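Local coordinates for protein putative adhesin (Bacteroides thetaiotaomicron, PDB 4QDG) that is a putative adhesin lipoprotein of the FimB/Mfa2 fimbrial family, and probably serves to anchor or build pili at the bacterial outer membrane, at residues Leu17-Tyr23 against Gly142-Lys148; Lys33-Cys37 against His124-Trp128; Thr39-Glu45 against Asn75-Tyr81. One frame throughout, in Å; residues are numbered along the deposited sequence.

Contact 1 (Leu17-Tyr23 against Gly142-Lys148)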
loop_
_atom_site.group_PDB
_atom_site.type_symbol
_atom_site.label_atom_id
_atom_site.label_comp_id
_atom_site.label_asym_id
_atom_site.label_seq_id
_atom_site.Cartn_x
_atom_site.Cartn_y
_atom_site.Cartn_z
ATOM N N LEU A 17 -24.263 -5.306 -2.234
ATOM C CA LEU A 17 -22.965 -5.153 -1.591
ATOM C C LEU A 17 -22.585 -3.743 -1.270
ATOM O O LEU A 17 -22.694 -2.863 -2.112
ATOM C CB LEU A 17 -21.854 -5.774 -2.454
ATOM C CG LEU A 17 -22.035 -7.233 -2.837
ATOM C CD1 LEU A 17 -20.878 -7.698 -3.709
ATOM C CD2 LEU A 17 -22.172 -8.116 -1.601
ATOM N N ARG A 18 -22.073 -3.560 -0.049
ATOM C CA ARG A 18 -21.482 -2.318 0.460
ATOM C C ARG A 18 -19.968 -2.521 0.437
ATOM O O ARG A 18 -19.492 -3.645 0.659
ATOM C CB ARG A 18 -21.999 -1.984 1.882
ATOM C CG ARG A 18 -21.384 -0.714 2.496
ATOM C CD ARG A 18 -21.986 -0.344 3.835
ATOM N NE ARG A 18 -21.530 0.978 4.264
ATOM C CZ ARG A 18 -21.050 1.266 5.474
ATOM N NH1 ARG A 18 -20.961 0.319 6.406
ATOM N NH2 ARG A 18 -20.647 2.499 5.760
ATOM N N PHE A 19 -19.225 -1.473 0.085
ATOM C CA PHE A 19 -17.767 -1.530 0.038
ATOM C C PHE A 19 -17.189 -0.519 1.022
ATOM O O PHE A 19 -17.522 0.665 0.954
ATOM C CB PHE A 19 -17.258 -1.296 -1.384
ATOM C CG PHE A 19 -17.800 -2.286 -2.376
ATOM C CD1 PHE A 19 -19.003 -2.053 -3.035
ATOM C CD2 PHE A 19 -17.112 -3.464 -2.656
ATOM C CE1 PHE A 19 -19.526 -2.992 -3.931
ATOM C CE2 PHE A 19 -17.637 -4.392 -3.564
ATOM C CZ PHE A 19 -18.845 -4.151 -4.185
ATOM N N ILE A 20 -16.409 -0.989 1.996
ATOM C CA ILE A 20 -15.816 -0.078 2.992
ATOM C C ILE A 20 -14.289 -0.232 3.037
ATOM O O ILE A 20 -13.761 -1.286 2.677
ATOM C CB ILE A 20 -16.443 -0.225 4.414
ATOM C CG1 ILE A 20 -15.997 -1.498 5.140
ATOM C CG2 ILE A 20 -17.976 -0.115 4.354
ATOM C CD1 ILE A 20 -16.178 -1.473 6.664
ATOM N N TYR A 21 -13.595 0.850 3.453
ATOM C CA TYR A 21 -12.149 0.874 3.696
ATOM C C TYR A 21 -11.941 1.572 5.049
ATOM O O TYR A 21 -11.768 2.788 5.113
ATOM C CB TYR A 21 -11.339 1.502 2.532
ATOM C CG TYR A 21 -9.922 1.915 2.901
ATOM C CD1 TYR A 21 -9.011 0.993 3.425
ATOM C CD2 TYR A 21 -9.512 3.246 2.792
ATOM C CE1 TYR A 21 -7.721 1.385 3.816
ATOM C CE2 TYR A 21 -8.224 3.641 3.162
ATOM C CZ TYR A 21 -7.329 2.704 3.661
ATOM O OH TYR A 21 -6.059 3.115 4.007
ATOM N N ASP A 22 -12.051 0.796 6.130
ATOM C CA ASP A 22 -11.842 1.276 7.498
ATOM C C ASP A 22 -10.528 0.667 8.089
ATOM O O ASP A 22 -10.180 0.985 9.214
ATOM C CB ASP A 22 -13.087 1.016 8.402
ATOM C CG ASP A 22 -13.353 -0.403 8.876
ATOM O OD1 ASP A 22 -12.466 -1.272 8.701
ATOM O OD2 ASP A 22 -14.421 -0.635 9.481
ATOM N N TYR A 23 -9.790 -0.177 7.301
ATOM C CA TYR A 23 -8.533 -0.824 7.714
ATOM C C TYR A 23 -7.338 0.148 7.628
ATOM O O TYR A 23 -6.394 -0.022 6.849
ATOM C CB TYR A 23 -8.256 -2.077 6.879
ATOM C CG TYR A 23 -7.504 -3.145 7.639
ATOM C CD1 TYR A 23 -7.991 -3.645 8.848
ATOM C CD2 TYR A 23 -6.328 -3.695 7.133
ATOM C CE1 TYR A 23 -7.325 -4.663 9.531
ATOM C CE2 TYR A 23 -5.654 -4.712 7.813
ATOM C CZ TYR A 23 -6.172 -5.206 8.998
ATOM O OH TYR A 23 -5.536 -6.214 9.673
ATOM N N GLY A 142 -24.485 -7.456 2.325
ATOM C CA GLY A 142 -23.138 -7.836 2.716
ATOM C C GLY A 142 -22.155 -6.710 2.511
ATOM O O GLY A 142 -22.319 -5.905 1.598
ATOM N N THR A 143 -21.131 -6.652 3.359
ATOM C CA THR A 143 -20.103 -5.617 3.299
ATOM C C THR A 143 -18.745 -6.222 2.982
ATOM O O THR A 143 -18.299 -7.149 3.659
ATOM C CB THR A 143 -20.059 -4.816 4.615
ATOM O OG1 THR A 143 -21.318 -4.192 4.802
ATOM C CG2 THR A 143 -18.935 -3.769 4.646
ATOM N N VAL A 144 -18.097 -5.672 1.944
ATOM C CA VAL A 144 -16.756 -6.066 1.541
ATOM C C VAL A 144 -15.815 -5.085 2.205
ATOM O O VAL A 144 -15.806 -3.893 1.865
ATOM C CB VAL A 144 -16.536 -6.142 0.015
ATOM C CG1 VAL A 144 -15.137 -6.690 -0.277
ATOM C CG2 VAL A 144 -17.624 -6.990 -0.669
ATOM N N GLU A 145 -15.098 -5.581 3.211
ATOM C CA GLU A 145 -14.151 -4.818 3.996
ATOM C C GLU A 145 -12.814 -4.871 3.287
ATOM O O GLU A 145 -12.264 -5.949 3.055
ATOM C CB GLU A 145 -14.073 -5.365 5.428
ATOM C CG GLU A 145 -15.436 -5.496 6.086
ATOM C CD GLU A 145 -15.399 -5.798 7.570
ATOM O OE1 GLU A 145 -14.446 -5.349 8.251
ATOM O OE2 GLU A 145 -16.372 -6.415 8.063
HETATM N N MSE A 146 -12.327 -3.702 2.870
HETATM C CA MSE A 146 -11.122 -3.648 2.072
HETATM C C MSE A 146 -9.894 -3.090 2.786
HETATM O O MSE A 146 -10.007 -2.356 3.773
HETATM C CB MSE A 146 -11.406 -2.864 0.814
HETATM C CG MSE A 146 -12.476 -3.568 -0.012
HETATM SE SE MSE A 146 -12.938 -2.538 -1.499
HETATM C CE MSE A 146 -11.457 -3.058 -2.685
HETATM N N MSE A 147 -8.711 -3.489 2.273
HETATM C CA MSE A 147 -7.437 -3.013 2.787
HETATM C C MSE A 147 -6.644 -2.353 1.678
HETATM O O MSE A 147 -6.920 -2.604 0.524
HETATM C CB MSE A 147 -6.626 -4.118 3.466
HETATM C CG MSE A 147 -6.148 -5.226 2.535
HETATM SE SE MSE A 147 -4.689 -6.191 3.384
HETATM C CE MSE A 147 -3.365 -5.131 2.748
ATOM N N LYS A 148 -5.685 -1.491 2.044
ATOM C CA LYS A 148 -4.822 -0.769 1.115
ATOM C C LYS A 148 -3.484 -1.530 1.004
ATOM O O LYS A 148 -2.885 -1.867 2.023
ATOM C CB LYS A 148 -4.636 0.673 1.632
ATOM C CG LYS A 148 -3.843 1.583 0.712
ATOM C CD LYS A 148 -3.855 2.994 1.225
ATOM C CE LYS A 148 -3.026 3.927 0.378
ATOM N NZ LYS A 148 -2.865 5.242 1.069
HETATM O O HOH W 1 -21.455 -2.304 7.096
HETATM O O HOH W 2 -12.135 -2.077 5.604
HETATM O O HOH W 3 -12.129 -3.709 7.902
HETATM O O HOH W 4 -15.257 -3.198 9.959
HETATM O O HOH W 5 -5.027 -1.285 4.825
#

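Contact 2 (Lys33-Cys37 against His124-Trp128). With MG (magnesium ion), chain C.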
loop_
_atom_site.group_PDB
_atom_site.type_symbol
_atom_site.label_atom_id
_atom_site.label_comp_id
_atom_site.label_asym_id
_atom_site.label_seq_id
_atom_site.Cartn_x
_atom_site.Cartn_y
_atom_site.Cartn_z
ATOM N N LYS A 33 -13.621 8.639 -0.261
ATOM C CA LYS A 33 -12.587 9.598 -0.627
ATOM C C LYS A 33 -11.346 8.940 -1.216
ATOM O O LYS A 33 -10.587 9.631 -1.899
ATOM C CB LYS A 33 -12.198 10.529 0.544
ATOM C CG LYS A 33 -12.060 9.878 1.909
ATOM C CD LYS A 33 -11.975 10.943 3.015
ATOM C CE LYS A 33 -11.995 10.353 4.415
ATOM N NZ LYS A 33 -11.661 11.363 5.459
ATOM N N LYS A 34 -11.151 7.617 -1.027
ATOM C CA LYS A 34 -9.924 6.987 -1.526
ATOM C C LYS A 34 -10.104 6.058 -2.714
ATOM O O LYS A 34 -9.187 5.991 -3.517
ATOM C CB LYS A 34 -9.187 6.232 -0.394
ATOM C CG LYS A 34 -8.774 7.106 0.822
ATOM C CD LYS A 34 -8.020 8.383 0.457
ATOM C CE LYS A 34 -6.558 8.390 0.820
ATOM N NZ LYS A 34 -5.693 8.709 -0.356
ATOM N N VAL A 35 -11.242 5.340 -2.854
ATOM C CA VAL A 35 -11.390 4.367 -3.958
ATOM C C VAL A 35 -12.250 4.940 -5.071
ATOM O O VAL A 35 -13.464 5.032 -4.926
ATOM C CB VAL A 35 -11.904 2.986 -3.471
ATOM C CG1 VAL A 35 -11.946 1.980 -4.622
ATOM C CG2 VAL A 35 -11.047 2.455 -2.325
ATOM N N ASP A 36 -11.601 5.300 -6.194
ATOM C CA ASP A 36 -12.165 5.955 -7.383
ATOM C C ASP A 36 -12.591 4.964 -8.504
ATOM O O ASP A 36 -13.228 5.374 -9.474
ATOM C CB ASP A 36 -11.108 6.940 -7.955
ATOM C CG ASP A 36 -9.839 6.305 -8.541
ATOM O OD1 ASP A 36 -9.467 5.192 -8.102
ATOM O OD2 ASP A 36 -9.219 6.926 -9.431
ATOM N N CYS A 37 -12.175 3.697 -8.409
ATOM C CA CYS A 37 -12.524 2.677 -9.392
ATOM C C CYS A 37 -12.610 1.337 -8.694
ATOM O O CYS A 37 -11.784 1.008 -7.849
ATOM C CB CYS A 37 -11.562 2.651 -10.579
ATOM S SG CYS A 37 -9.830 2.333 -10.138
ATOM N N HIS A 124 -0.580 4.444 -7.854
ATOM C CA HIS A 124 -2.018 4.628 -7.636
ATOM C C HIS A 124 -2.444 3.577 -6.597
ATOM O O HIS A 124 -2.059 2.414 -6.712
ATOM C CB HIS A 124 -2.762 4.467 -8.982
ATOM C CG HIS A 124 -4.247 4.735 -8.954
ATOM N ND1 HIS A 124 -4.759 6.003 -8.688
ATOM C CD2 HIS A 124 -5.280 3.914 -9.279
ATOM C CE1 HIS A 124 -6.077 5.886 -8.788
ATOM N NE2 HIS A 124 -6.434 4.653 -9.147
ATOM N N GLY A 125 -3.188 4.000 -5.580
ATOM C CA GLY A 125 -3.674 3.130 -4.511
ATOM C C GLY A 125 -4.257 1.818 -4.998
ATOM O O GLY A 125 -4.989 1.792 -5.991
ATOM N N LEU A 126 -3.859 0.714 -4.353
ATOM C CA LEU A 126 -4.379 -0.615 -4.665
ATOM C C LEU A 126 -5.102 -1.112 -3.433
ATOM O O LEU A 126 -4.543 -1.089 -2.338
ATOM C CB LEU A 126 -3.279 -1.597 -5.136
ATOM C CG LEU A 126 -3.771 -3.005 -5.510
ATOM C CD1 LEU A 126 -4.612 -2.966 -6.795
ATOM C CD2 LEU A 126 -2.607 -3.974 -5.640
ATOM N N TYR A 127 -6.376 -1.478 -3.600
ATOM C CA TYR A 127 -7.240 -1.931 -2.508
ATOM C C TYR A 127 -7.781 -3.314 -2.801
ATOM O O TYR A 127 -7.921 -3.698 -3.958
ATOM C CB TYR A 127 -8.381 -0.928 -2.247
ATOM C CG TYR A 127 -7.889 0.458 -1.880
ATOM C CD1 TYR A 127 -7.495 1.363 -2.863
ATOM C CD2 TYR A 127 -7.828 0.869 -0.553
ATOM C CE1 TYR A 127 -7.013 2.629 -2.533
ATOM C CE2 TYR A 127 -7.411 2.163 -0.214
ATOM C CZ TYR A 127 -6.980 3.031 -1.206
ATOM O OH TYR A 127 -6.538 4.299 -0.895
ATOM N N TRP A 128 -8.003 -4.100 -1.742
ATOM C CA TRP A 128 -8.480 -5.471 -1.864
ATOM C C TRP A 128 -9.330 -5.864 -0.675
ATOM O O TRP A 128 -9.031 -5.498 0.450
ATOM C CB TRP A 128 -7.289 -6.451 -1.997
ATOM C CG TRP A 128 -7.683 -7.892 -2.058
ATOM C CD1 TRP A 128 -8.031 -8.600 -3.172
ATOM C CD2 TRP A 128 -7.846 -8.783 -0.949
ATOM N NE1 TRP A 128 -8.371 -9.885 -2.828
ATOM C CE2 TRP A 128 -8.259 -10.026 -1.469
ATOM C CE3 TRP A 128 -7.646 -8.661 0.435
ATOM C CZ2 TRP A 128 -8.468 -11.140 -0.656
ATOM C CZ3 TRP A 128 -7.862 -9.768 1.241
ATOM C CH2 TRP A 128 -8.265 -10.988 0.697
HETATM MG MG MG C . -8.460 4.523 -9.958
#

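Contact 3 (Thr39-Glu45 against Asn75-Tyr81)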
loop_
_atom_site.group_PDB
_atom_site.type_symbol
_atom_site.label_atom_id
_atom_site.label_comp_id
_atom_site.label_asym_id
_atom_site.label_seq_id
_atom_site.Cartn_x
_atom_site.Cartn_y
_atom_site.Cartn_z
ATOM N N THR A 39 -13.461 -2.930 -9.047
ATOM C CA THR A 39 -13.571 -4.147 -9.825
ATOM C C THR A 39 -14.153 -5.171 -8.886
ATOM O O THR A 39 -13.521 -5.510 -7.887
ATOM C CB THR A 39 -12.205 -4.574 -10.422
ATOM O OG1 THR A 39 -11.696 -3.551 -11.270
ATOM C CG2 THR A 39 -12.296 -5.883 -11.217
ATOM N N LEU A 40 -15.339 -5.669 -9.193
ATOM C CA LEU A 40 -15.999 -6.677 -8.353
ATOM C C LEU A 40 -16.127 -7.992 -9.158
ATOM O O LEU A 40 -16.704 -8.010 -10.246
ATOM C CB LEU A 40 -17.371 -6.145 -7.858
ATOM C CG LEU A 40 -18.193 -6.985 -6.859
ATOM C CD1 LEU A 40 -18.932 -8.135 -7.553
ATOM C CD2 LEU A 40 -17.390 -7.422 -5.625
ATOM N N LEU A 41 -15.580 -9.077 -8.612
ATOM C CA LEU A 41 -15.589 -10.400 -9.245
ATOM C C LEU A 41 -16.510 -11.347 -8.505
ATOM O O LEU A 41 -16.520 -11.357 -7.272
ATOM C CB LEU A 41 -14.173 -10.988 -9.297
ATOM C CG LEU A 41 -13.130 -10.140 -10.005
ATOM C CD1 LEU A 41 -11.789 -10.398 -9.431
ATOM C CD2 LEU A 41 -13.129 -10.392 -11.481
ATOM N N VAL A 42 -17.301 -12.125 -9.265
ATOM C CA VAL A 42 -18.287 -13.059 -8.742
ATOM C C VAL A 42 -17.824 -14.468 -9.045
ATOM O O VAL A 42 -17.567 -14.794 -10.199
ATOM C CB VAL A 42 -19.740 -12.807 -9.300
ATOM C CG1 VAL A 42 -20.773 -13.700 -8.599
ATOM C CG2 VAL A 42 -20.150 -11.336 -9.197
ATOM N N TYR A 43 -17.751 -15.301 -8.002
ATOM C CA TYR A 43 -17.413 -16.716 -8.092
ATOM C C TYR A 43 -18.522 -17.535 -7.433
ATOM O O TYR A 43 -19.153 -17.066 -6.488
ATOM C CB TYR A 43 -16.049 -17.010 -7.414
ATOM C CG TYR A 43 -14.886 -16.288 -8.061
ATOM C CD1 TYR A 43 -14.323 -16.751 -9.247
ATOM C CD2 TYR A 43 -14.360 -15.129 -7.501
ATOM C CE1 TYR A 43 -13.280 -16.068 -9.869
ATOM C CE2 TYR A 43 -13.303 -14.446 -8.106
ATOM C CZ TYR A 43 -12.755 -14.926 -9.284
ATOM O OH TYR A 43 -11.692 -14.259 -9.852
ATOM N N ASP A 44 -18.729 -18.769 -7.884
ATOM C CA ASP A 44 -19.715 -19.629 -7.237
ATOM C C ASP A 44 -19.076 -20.290 -5.983
ATOM O O ASP A 44 -17.909 -20.026 -5.664
ATOM C CB ASP A 44 -20.294 -20.673 -8.208
ATOM C CG ASP A 44 -19.310 -21.626 -8.861
ATOM O OD1 ASP A 44 -18.342 -22.067 -8.172
ATOM O OD2 ASP A 44 -19.545 -22.002 -10.029
ATOM N N GLU A 45 -19.832 -21.168 -5.301
ATOM C CA GLU A 45 -19.393 -21.863 -4.084
ATOM C C GLU A 45 -18.153 -22.733 -4.338
ATOM O O GLU A 45 -17.373 -22.919 -3.410
ATOM C CB GLU A 45 -20.552 -22.711 -3.522
ATOM C CG GLU A 45 -20.354 -23.163 -2.084
ATOM C CD GLU A 45 -21.557 -23.786 -1.407
ATOM O OE1 GLU A 45 -22.196 -24.684 -2.003
ATOM O OE2 GLU A 45 -21.812 -23.419 -0.239
ATOM N N ASN A 75 -24.831 -19.702 -2.864
ATOM C CA ASN A 75 -23.798 -19.155 -1.992
ATOM C C ASN A 75 -22.650 -18.719 -2.894
ATOM O O ASN A 75 -22.164 -19.531 -3.684
ATOM C CB ASN A 75 -23.395 -20.207 -0.938
ATOM C CG ASN A 75 -22.430 -19.729 0.119
ATOM O OD1 ASN A 75 -22.533 -18.626 0.663
ATOM N ND2 ASN A 75 -21.498 -20.589 0.483
ATOM N N TYR A 76 -22.279 -17.421 -2.855
ATOM C CA TYR A 76 -21.236 -16.856 -3.731
ATOM C C TYR A 76 -20.057 -16.294 -2.965
ATOM O O TYR A 76 -20.209 -15.948 -1.803
ATOM C CB TYR A 76 -21.808 -15.738 -4.622
ATOM C CG TYR A 76 -22.814 -16.227 -5.632
ATOM C CD1 TYR A 76 -24.158 -16.383 -5.291
ATOM C CD2 TYR A 76 -22.434 -16.513 -6.941
ATOM C CE1 TYR A 76 -25.088 -16.853 -6.211
ATOM C CE2 TYR A 76 -23.366 -16.950 -7.885
ATOM C CZ TYR A 76 -24.697 -17.109 -7.515
ATOM O OH TYR A 76 -25.638 -17.534 -8.428
ATOM N N HIS A 77 -18.885 -16.194 -3.636
ATOM C CA HIS A 77 -17.675 -15.590 -3.081
ATOM C C HIS A 77 -17.303 -14.423 -3.981
ATOM O O HIS A 77 -17.199 -14.587 -5.204
ATOM C CB HIS A 77 -16.523 -16.589 -2.926
ATOM C CG HIS A 77 -15.325 -15.978 -2.248
ATOM N ND1 HIS A 77 -15.303 -15.755 -0.872
ATOM C CD2 HIS A 77 -14.173 -15.516 -2.782
ATOM C CE1 HIS A 77 -14.155 -15.153 -0.625
ATOM N NE2 HIS A 77 -13.432 -15.009 -1.737
ATOM N N PHE A 78 -17.247 -13.226 -3.385
ATOM C CA PHE A 78 -16.985 -11.974 -4.085
ATOM C C PHE A 78 -15.611 -11.437 -3.794
ATOM O O PHE A 78 -15.197 -11.435 -2.643
ATOM C CB PHE A 78 -18.022 -10.925 -3.670
ATOM C CG PHE A 78 -19.438 -11.340 -3.960
ATOM C CD1 PHE A 78 -20.004 -11.116 -5.216
ATOM C CD2 PHE A 78 -20.222 -11.924 -2.967
ATOM C CE1 PHE A 78 -21.324 -11.493 -5.481
ATOM C CE2 PHE A 78 -21.547 -12.276 -3.228
ATOM C CZ PHE A 78 -22.087 -12.067 -4.485
ATOM N N VAL A 79 -14.912 -10.961 -4.817
ATOM C CA VAL A 79 -13.591 -10.369 -4.650
ATOM C C VAL A 79 -13.661 -8.964 -5.177
ATOM O O VAL A 79 -14.118 -8.762 -6.294
ATOM C CB VAL A 79 -12.434 -11.207 -5.296
ATOM C CG1 VAL A 79 -11.082 -10.549 -5.045
ATOM C CG2 VAL A 79 -12.419 -12.640 -4.759
ATOM N N ALA A 80 -13.242 -7.985 -4.365
ATOM C CA ALA A 80 -13.220 -6.574 -4.778
ATOM C C ALA A 80 -11.810 -6.045 -4.871
ATOM O O ALA A 80 -10.950 -6.357 -4.027
ATOM C CB ALA A 80 -14.014 -5.705 -3.808
ATOM N N TYR A 81 -11.577 -5.241 -5.920
ATOM C CA TYR A 81 -10.314 -4.540 -6.112
ATOM C C TYR A 81 -10.584 -3.098 -6.307
ATOM O O TYR A 81 -11.516 -2.753 -7.024
ATOM C CB TYR A 81 -9.502 -5.059 -7.305
ATOM C CG TYR A 81 -8.857 -6.410 -7.096
ATOM C CD1 TYR A 81 -7.638 -6.531 -6.436
ATOM C CD2 TYR A 81 -9.434 -7.560 -7.605
ATOM C CE1 TYR A 81 -7.026 -7.773 -6.268
ATOM C CE2 TYR A 81 -8.822 -8.803 -7.465
ATOM C CZ TYR A 81 -7.614 -8.904 -6.803
ATOM O OH TYR A 81 -7.038 -10.136 -6.665
HETATM O O HOH W 6 -10.717 -1.601 -9.481
HETATM O O HOH W 7 -22.657 -21.190 -5.860
#

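Contact 1 (Leu17-Tyr23 against Gly142-Lys148)
Arg18 N donates to Gly142 O, Val144 N to Arg18 O, Ile20 N to Val144 O and Met146 N to Ile20 O, a ladder that alternates between the strands as parallel pairing requires. It joins the N-terminal strand 15-20 to strand 140-159 of this Mfa2-family chain. The first three bonds are nearly straight; the last, Met146 N to Ile20 O, bends to 153°. Ile20 carries the face it shares with Arg18, Thr143 and Glu145. Its CB branches so that CG1 sits between the backbone N and the carbonyl carbon (chi1 74°), which swings this arm towards the other strand. CG1 rests 3.7 Å from Thr143 CG2, the two side chains crossing nearly at right angles. CG2 takes the same methyl at 3.8 Å and also lies over the centre of the Arg18 guanidinium face. At the tip, CD1 comes alongside Glu145, 4.1 Å from its CG.

Waters link the polar groups along this face: one accepts from Arg18 NH1 and also bonds Thr143 OG1, while another donates to both Asp22 OD2 and Glu145 OE1, a link that should ease the proximity of two acidic groups. On the buried face Phe19 lies alongside Val144, with CD2 3.8 Å from Val144 CB. Further along, the Tyr21 ring presents its edge to Met146 O, 3.5 Å from CD1, and its OH lies 3.6 Å from Lys148 CD. Lys148 NZ itself bonds Ser277 OG, and its side chain comes within about 6 Å of a magnesium ion whose site includes Asn151 and Glu276.

Leu17 is hydrogen-bonded through its backbone to Met67. Phe19, Val144 and Met146 pack on Ala80 of strand 75-82, Tyr21 meets Tyr127 edge-to-face, and Tyr23 reaches helix 269-275.

Contact 2 (Lys33-Cys37 against His124-Trp128)
This is a metal-centred contact between loops, backed by one aromatic packing pair: the turn leaving helix 31-34 meets the loop that leads into strand 127-137, and a magnesium ion joins them. Asp36 grips the ion with both carboxylate oxygens, unevenly, OD1 at 2.2 Å and OD2 at 2.6 Å from the magnesium. Cys37 SG binds it at 2.6 Å, and His124 supplies NE2 at 2.2 Å from the opposing loop. His124 CG stands anti to the backbone N (chi1 -175°), which carries the imidazole out to the ion. Asp36 arrives from the opposite direction at the edge of that ring, with carboxylate and ring planes 59° apart. Asp36 OD1 and His124 NE2 are 3.3 Å apart as fellow ligands, not as a hydrogen-bonded pair.

Cys86 completes the set of protein ligands, giving an Asp-Cys-Cys-His site. The FimB/Mfa2 family falls in the transthyretin clan, consistent with a beta-sandwich-like domain whose inter-strand loops hold the ion. Two cysteine sulfurs and an imidazole are unusual company for magnesium, which as a rule favours oxygen ligands.

Beside the site, Val35 CG2 makes a CH-pi contact over one face of the Tyr127 ring, 3.8 Å from its centroid and 12° off the normal. Lys34 closes in on the phenol end, CB lying 3.3 Å from Tyr127 OH. Strand 140-159 supplies Met146 and Lys148 to pack against the same tyrosine.

Contact 3 (Thr39-Glu45 against Asn75-Tyr81)
Thr39 and Tyr81 trade both of their backbone bonds, N to O each way at 2.8 Å, and Leu41 with Val79 and Tyr43 with His77 repeat the exchange. This is a regular antiparallel beta ladder, in which the non-hydrogen-bonded pairs Leu40-Ala80 and Val42-Phe78 alternate with those three. Six backbone N-H groups and six carbonyls are thereby satisfied across the contact. The Tyr43 N to His77 O bond is bent, at 146°. Tyr43 O also has the edge of the Tyr76 ring beside it, CD2 at 3.4 Å.

Each end is closed by water. One water donates to Tyr81 O and also bonds Thr39 OG1; at the far end another accepts from Glu45 N and donates to Asn75 O, bridging a pair whose direct angle is poor. There Asn75 CG, anti to the backbone N (chi1 -174°), and the extended Glu45 chain bring ND2 and OE2 together. Asn75 ND2 gives a hydrogen to Glu45 OE2 at 2.9 Å, on the anti side and 30° out of the carboxylate plane, the two flat groups being nearly perpendicular. Both imidazole nitrogens of His77 are bonded beyond the pair, ND1 with Thr132 and NE2 with Glu130, while Tyr76 OH bonds Lys72 O.

Apolar groups pack on both faces. Val42 lies alongside Phe78, Val42 CG1 3.9 Å from Phe78 CE1, and Leu41 CD1 meets the Tyr81 ring edge, 3.9 Å from Tyr81 CE2.

Strand 49-55 pairs with 38-44, and strand 127-137 with 75-82, so each strand has a second neighbour; Leu40, Phe78 and Ala80 pack on strand 15-20.

Contacts 1 and 3 are both strand pairings, one parallel and one antiparallel, and their apolar faces meet: Phe19 CE2 lies 3.7 Å from Leu40 CD2. Contact 3 is the more buried of the two; contact 1 keeps a watered, charged face. Contact 2, partly buried with Lys34 exposed, differs in kind, with metal ligation in place of a backbone ladder, yet it touches both. Trp128 O probably accepts a hydrogen bond from Met147 N of contact 1, and the Trp128 ring meets Tyr81 of contact 3. Segment 33-37 leads directly into strand 38-44, tying its magnesium site to contact 3.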